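Local coordinates for protein ATP:cob(I)alamin adenosyltransferase, putative (PDB 2ZHZ) that probably transfers the adenosyl group of ATP to the cobalt of reduced cobalamin, making adenosylcobalamin as a trimeric PduO-type enzyme, at residues T126-A131 / N153-L158; A119-C124 / V161-L166. All coordinates share one frame; numbering follows the deposited sequence.

Interaction 1: residues T126-A131 / N153-L158; sequences TVCRRA and NRLSDL. With ATP (adenosine-5'-triphosphate), chain H.
Arg129 lays its CG against CB of Ser156 at 3.5 Å where 126-131, on helix 116-141, packs antiparallel against 153-158, on helix 147-169, two helices of the bundle beside the ATP site. The bend at chi3 (78°) brings the guanidinium round so that ATP lies over one of its faces, with adenine C5 3.4 Å above the guanidinium plane but displaced from its centre. Ser156 OG and ATP O1A lie level with the group, beside its outer edge. Arg129 NH2 gives an almost straight hydrogen bond (169°) to ATP O1A. Arg129 NH1 gives another to ATP O5' at 3.1 Å. Arg129 O accepts a third from ATP N6 at 2.9 Å. With SG anti to the backbone N (chi1 179°), Cys128 rests its sulfur against CB, CG and CD2 of Leu155. Small residues suit this buried seam, since Cys128 and Ser156 sit where the backbones come nearest. ATP is held further by Arg133 and, from the second subunit, by Arg11, Thr18 and Lys28 among others. Arg129 thus grips the adenine through its backbone oxygen, and the ribose-phosphate ester oxygen and alpha-phosphate through its side chain, whose positive charge would be expected to offset part of the phosphate charge.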
# COMPACT_ATOMS: atom_id res chain seq x y z
N THR B 126 2.23 5.88 -6.50
CA THR B 126 1.05 6.22 -5.71
C THR B 126 1.28 6.09 -4.21
O THR B 126 0.72 6.87 -3.43
CB THR B 126 -0.18 5.36 -6.11
OG1 THR B 126 0.10 3.97 -5.89
CG2 THR B 126 -0.52 5.59 -7.57
N VAL B 127 2.08 5.12 -3.78
CA VAL B 127 2.35 5.00 -2.35
C VAL B 127 3.24 6.18 -1.94
O VAL B 127 3.14 6.69 -0.83
CB VAL B 127 3.04 3.66 -2.01
CG1 VAL B 127 3.39 3.62 -0.52
CG2 VAL B 127 2.11 2.49 -2.37
N CYS B 128 4.10 6.61 -2.86
CA CYS B 128 4.98 7.75 -2.58
C CYS B 128 4.13 9.00 -2.37
O CYS B 128 4.39 9.79 -1.46
CB CYS B 128 5.96 7.98 -3.73
SG CYS B 128 7.07 9.39 -3.49
N ARG B 129 3.12 9.18 -3.21
CA ARG B 129 2.25 10.34 -3.10
C ARG B 129 1.42 10.29 -1.82
O ARG B 129 1.06 11.33 -1.27
CB ARG B 129 1.35 10.43 -4.34
CG ARG B 129 2.15 10.79 -5.59
CD ARG B 129 1.43 10.41 -6.87
NE ARG B 129 0.38 11.35 -7.23
CZ ARG B 129 0.61 12.57 -7.69
NH1 ARG B 129 -0.41 13.36 -8.00
NH2 ARG B 129 1.85 13.01 -7.83
N ARG B 130 1.13 9.08 -1.35
CA ARG B 130 0.40 8.89 -0.10
C ARG B 130 1.33 9.35 1.03
O ARG B 130 0.89 10.01 1.98
CB ARG B 130 0.00 7.41 0.06
CG ARG B 130 -0.53 7.03 1.44
CD ARG B 130 -1.59 5.92 1.37
NE ARG B 130 -1.16 4.67 0.72
CZ ARG B 130 -0.42 3.73 1.30
NH1 ARG B 130 0.00 3.86 2.56
NH2 ARG B 130 -0.14 2.61 0.64
N ALA B 131 2.61 9.01 0.93
CA ALA B 131 3.58 9.42 1.95
C ALA B 131 3.71 10.94 1.95
O ALA B 131 3.89 11.56 3.00
CB ALA B 131 4.94 8.77 1.70
N ASN B 153 8.05 14.75 -3.32
CA ASN B 153 7.34 15.42 -4.41
C ASN B 153 8.06 15.03 -5.71
O ASN B 153 7.43 14.64 -6.70
CB ASN B 153 7.40 16.94 -4.22
CG ASN B 153 6.46 17.69 -5.15
OD1 ASN B 153 6.62 18.88 -5.41
ND2 ASN B 153 5.46 16.98 -5.64
N ARG B 154 9.38 15.12 -5.69
CA ARG B 154 10.19 14.78 -6.85
C ARG B 154 10.21 13.28 -7.11
O ARG B 154 10.20 12.85 -8.26
CB ARG B 154 11.62 15.29 -6.65
CG ARG B 154 11.72 16.80 -6.75
CD ARG B 154 13.07 17.34 -6.29
NE ARG B 154 13.12 18.78 -6.50
CZ ARG B 154 12.30 19.64 -5.91
NH1 ARG B 154 11.38 19.21 -5.05
NH2 ARG B 154 12.36 20.93 -6.20
N LEU B 155 10.24 12.48 -6.05
CA LEU B 155 10.28 11.03 -6.21
C LEU B 155 9.07 10.45 -6.95
O LEU B 155 9.23 9.55 -7.77
CB LEU B 155 10.43 10.34 -4.86
CG LEU B 155 10.54 8.81 -4.90
CD1 LEU B 155 11.66 8.39 -5.85
CD2 LEU B 155 10.79 8.27 -3.51
N SER B 156 7.86 10.95 -6.68
CA SER B 156 6.70 10.40 -7.38
C SER B 156 6.82 10.72 -8.87
O SER B 156 6.43 9.93 -9.72
CB SER B 156 5.38 10.94 -6.80
OG SER B 156 5.21 12.33 -7.03
N ASP B 157 7.38 11.89 -9.17
CA ASP B 157 7.58 12.31 -10.56
C ASP B 157 8.57 11.33 -11.19
O ASP B 157 8.32 10.80 -12.28
CB ASP B 157 8.13 13.74 -10.58
CG ASP B 157 8.19 14.34 -11.99
OD1 ASP B 157 8.63 15.50 -12.09
OD2 ASP B 157 7.80 13.68 -12.97
N LEU B 158 9.68 11.07 -10.51
CA LEU B 158 10.70 10.15 -11.02
C LEU B 158 10.17 8.73 -11.18
O LEU B 158 10.55 8.01 -12.10
CB LEU B 158 11.93 10.15 -10.11
CG LEU B 158 13.07 9.21 -10.53
CD1 LEU B 158 13.51 9.56 -11.95
CD2 LEU B 158 14.24 9.34 -9.56
PG ATP H . 4.61 19.53 -8.81
O1G ATP H . 5.19 20.10 -7.55
O2G ATP H . 5.12 20.21 -10.05
O3G ATP H . 4.85 18.05 -8.90
PB ATP H . 1.98 19.19 -7.69
O1B ATP H . 2.72 18.37 -6.68
O2B ATP H . 1.11 20.31 -7.19
O3B ATP H . 3.01 19.78 -8.80
PA ATP H . 1.52 16.87 -9.41
O1A ATP H . 2.41 16.06 -8.54
O2A ATP H . 1.96 17.26 -10.80
O3A ATP H . 1.04 18.23 -8.62
O5' ATP H . 0.13 16.07 -9.51
C5' ATP H . -0.85 16.42 -10.49
C4' ATP H . -2.25 16.41 -9.88
O4' ATP H . -2.40 15.40 -8.86
C3' ATP H . -2.62 17.76 -9.27
O3' ATP H . -3.66 18.37 -10.03
C2' ATP H . -3.02 17.45 -7.83
O2' ATP H . -4.38 17.85 -7.61
C1' ATP H . -2.85 15.96 -7.62
N9 ATP H . -1.83 15.64 -6.55
C8 ATP H . -0.67 16.31 -6.31
N7 ATP H . 0.02 15.76 -5.29
C5 ATP H . -0.69 14.71 -4.85
C6 ATP H . -0.54 13.67 -3.78
N6 ATP H . 0.55 13.66 -2.97
N1 ATP H . -1.53 12.72 -3.65
C2 ATP H . -2.64 12.71 -4.45
N3 ATP H . -2.84 13.63 -5.45
C4 ATP H . -1.92 14.63 -5.68

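Interaction 2: residues A119-C124 / V161-L166; sequences ALAHVC and VLARVL
Ala121 and Ala163 meet methyl to methyl between two antiparallel helices of the five-helix bundle that makes up this adenosyltransferase fold. The axes of 119-124 and 161-166 run 8.3 Å apart at 176°, almost exactly antiparallel. The one-carbon side chain of alanine suits the place because the CA atoms of Ala121 and Ala163 are 5.3 Å apart, their CB atoms then lying 3.9 Å from each other.

Beside this pair, His122 leaves its helix flank with CB pointing neither at nor from the partner, and the ring brings the side chain across. CG stands anti to the carbonyl carbon (chi1 -85°), which carries the imidazole over to Ala163, whose methyl sits over one face of the ring. CB itself only starts the chain; CG of His122 is the first atom near that methyl, 4.1 Å from Ala163 CB. Along one side of the ring the gap narrows, to 3.5 Å from His122 CD2 and then to 3.3 Å from His122 NE2, both measured to Ala163 CB. CE1 of His122 is 3.9 Å from Ala163 CB. ND1 is hydrogen-bonded to NE of Arg125, nearly one turn further along the same helix, and this should limit rotation of the imidazole. A histidine suits the place because its flat face can cover a methyl group while its rim takes a polar partner; Pro112 from a loop also packs on it.

Other faces of the two helices are occupied too. Leu120 and Val123 pack on Val48 of the second subunit, and Arg164, directed away from this contact, forms a salt bridge with Asp174. Toward the C-terminal end of 161-166, Leu166 reaches toward Ala121 in a looser contact, its CD1 4.3 Å from Ala121 CB.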
# COMPACT_ATOMS: atom_id res chain seq x y z
N ALA B 119 4.41 -1.41 -14.02
CA ALA B 119 3.19 -1.42 -13.22
C ALA B 119 3.55 -1.26 -11.75
O ALA B 119 2.90 -0.52 -11.01
CB ALA B 119 2.43 -2.72 -13.44
N LEU B 120 4.58 -1.97 -11.31
CA LEU B 120 5.02 -1.88 -9.92
C LEU B 120 5.54 -0.48 -9.63
O LEU B 120 5.31 0.06 -8.55
CB LEU B 120 6.09 -2.93 -9.64
CG LEU B 120 5.58 -4.38 -9.57
CD1 LEU B 120 6.76 -5.36 -9.49
CD2 LEU B 120 4.66 -4.54 -8.36
N ALA B 121 6.22 0.12 -10.60
CA ALA B 121 6.76 1.46 -10.43
C ALA B 121 5.60 2.43 -10.19
O ALA B 121 5.73 3.39 -9.42
CB ALA B 121 7.56 1.88 -11.66
N HIS B 122 4.47 2.19 -10.85
CA HIS B 122 3.30 3.05 -10.68
C HIS B 122 2.70 2.87 -9.29
O HIS B 122 2.16 3.82 -8.72
CB HIS B 122 2.26 2.78 -11.77
CG HIS B 122 2.52 3.52 -13.04
ND1 HIS B 122 2.38 4.89 -13.13
CD2 HIS B 122 2.94 3.11 -14.26
CE1 HIS B 122 2.71 5.28 -14.35
NE2 HIS B 122 3.06 4.22 -15.05
N VAL B 123 2.77 1.66 -8.76
CA VAL B 123 2.26 1.43 -7.41
C VAL B 123 3.18 2.21 -6.46
O VAL B 123 2.71 2.88 -5.54
CB VAL B 123 2.29 -0.08 -7.04
CG1 VAL B 123 2.12 -0.25 -5.52
CG2 VAL B 123 1.15 -0.81 -7.76
N CYS B 124 4.49 2.14 -6.70
CA CYS B 124 5.44 2.87 -5.87
C CYS B 124 5.12 4.36 -5.94
O CYS B 124 5.14 5.06 -4.92
CB CYS B 124 6.89 2.64 -6.35
SG CYS B 124 7.51 0.97 -6.06
N VAL B 161 8.30 8.62 -14.32
CA VAL B 161 9.26 8.60 -15.42
C VAL B 161 9.92 7.24 -15.57
O VAL B 161 10.08 6.74 -16.68
CB VAL B 161 10.34 9.69 -15.23
CG1 VAL B 161 11.38 9.60 -16.34
CG2 VAL B 161 9.68 11.05 -15.24
N LEU B 162 10.30 6.62 -14.45
CA LEU B 162 10.94 5.32 -14.51
C LEU B 162 9.97 4.26 -15.01
O LEU B 162 10.39 3.28 -15.62
CB LEU B 162 11.49 4.93 -13.13
CG LEU B 162 12.70 5.74 -12.65
CD1 LEU B 162 13.15 5.20 -11.31
CD2 LEU B 162 13.84 5.66 -13.66
N ALA B 163 8.68 4.44 -14.75
CA ALA B 163 7.69 3.48 -15.24
C ALA B 163 7.72 3.50 -16.77
O ALA B 163 7.67 2.45 -17.41
CB ALA B 163 6.29 3.85 -14.73
N ARG B 164 7.81 4.69 -17.36
CA ARG B 164 7.87 4.81 -18.81
C ARG B 164 9.17 4.19 -19.32
O ARG B 164 9.18 3.50 -20.34
CB ARG B 164 7.81 6.29 -19.24
CG ARG B 164 6.52 7.01 -18.90
CD ARG B 164 6.49 8.40 -19.51
NE ARG B 164 6.54 8.33 -20.97
CZ ARG B 164 6.98 9.31 -21.76
NH1 ARG B 164 7.43 10.44 -21.25
NH2 ARG B 164 6.99 9.14 -23.08
N VAL B 165 10.26 4.42 -18.60
CA VAL B 165 11.55 3.86 -18.96
C VAL B 165 11.47 2.34 -18.96
O VAL B 165 12.01 1.69 -19.86
CB VAL B 165 12.65 4.29 -17.95
CG1 VAL B 165 13.92 3.49 -18.19
CG2 VAL B 165 12.93 5.77 -18.09
N LEU B 166 10.80 1.78 -17.96
CA LEU B 166 10.66 0.33 -17.86
C LEU B 166 9.78 -0.29 -18.94
O LEU B 166 10.01 -1.43 -19.34
CB LEU B 166 10.14 -0.06 -16.46
CG LEU B 166 11.17 0.17 -15.35
CD1 LEU B 166 10.58 -0.19 -13.99
CD2 LEU B 166 12.41 -0.69 -15.63

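Both contacts are buried and both join helix 116-141 to helix 147-169, at two successive levels along the helix pair, centres about 11 Å apart. Interaction 1 lies nearer the middle of the chain, its centre about 6 Å from the chain centre against about 13 Å for interaction 2. Their chemistry diverges accordingly. At 126-131 / 153-158 the helix pair borders a nucleotide site shared with the second subunit, so polar and charged groups flank a small apolar patch. At 119-124 / 161-166, where the nearest atoms of ATP are about 12 Å from the His122 side chain, methyl groups and an imidazole do the packing. The second subunit touches both.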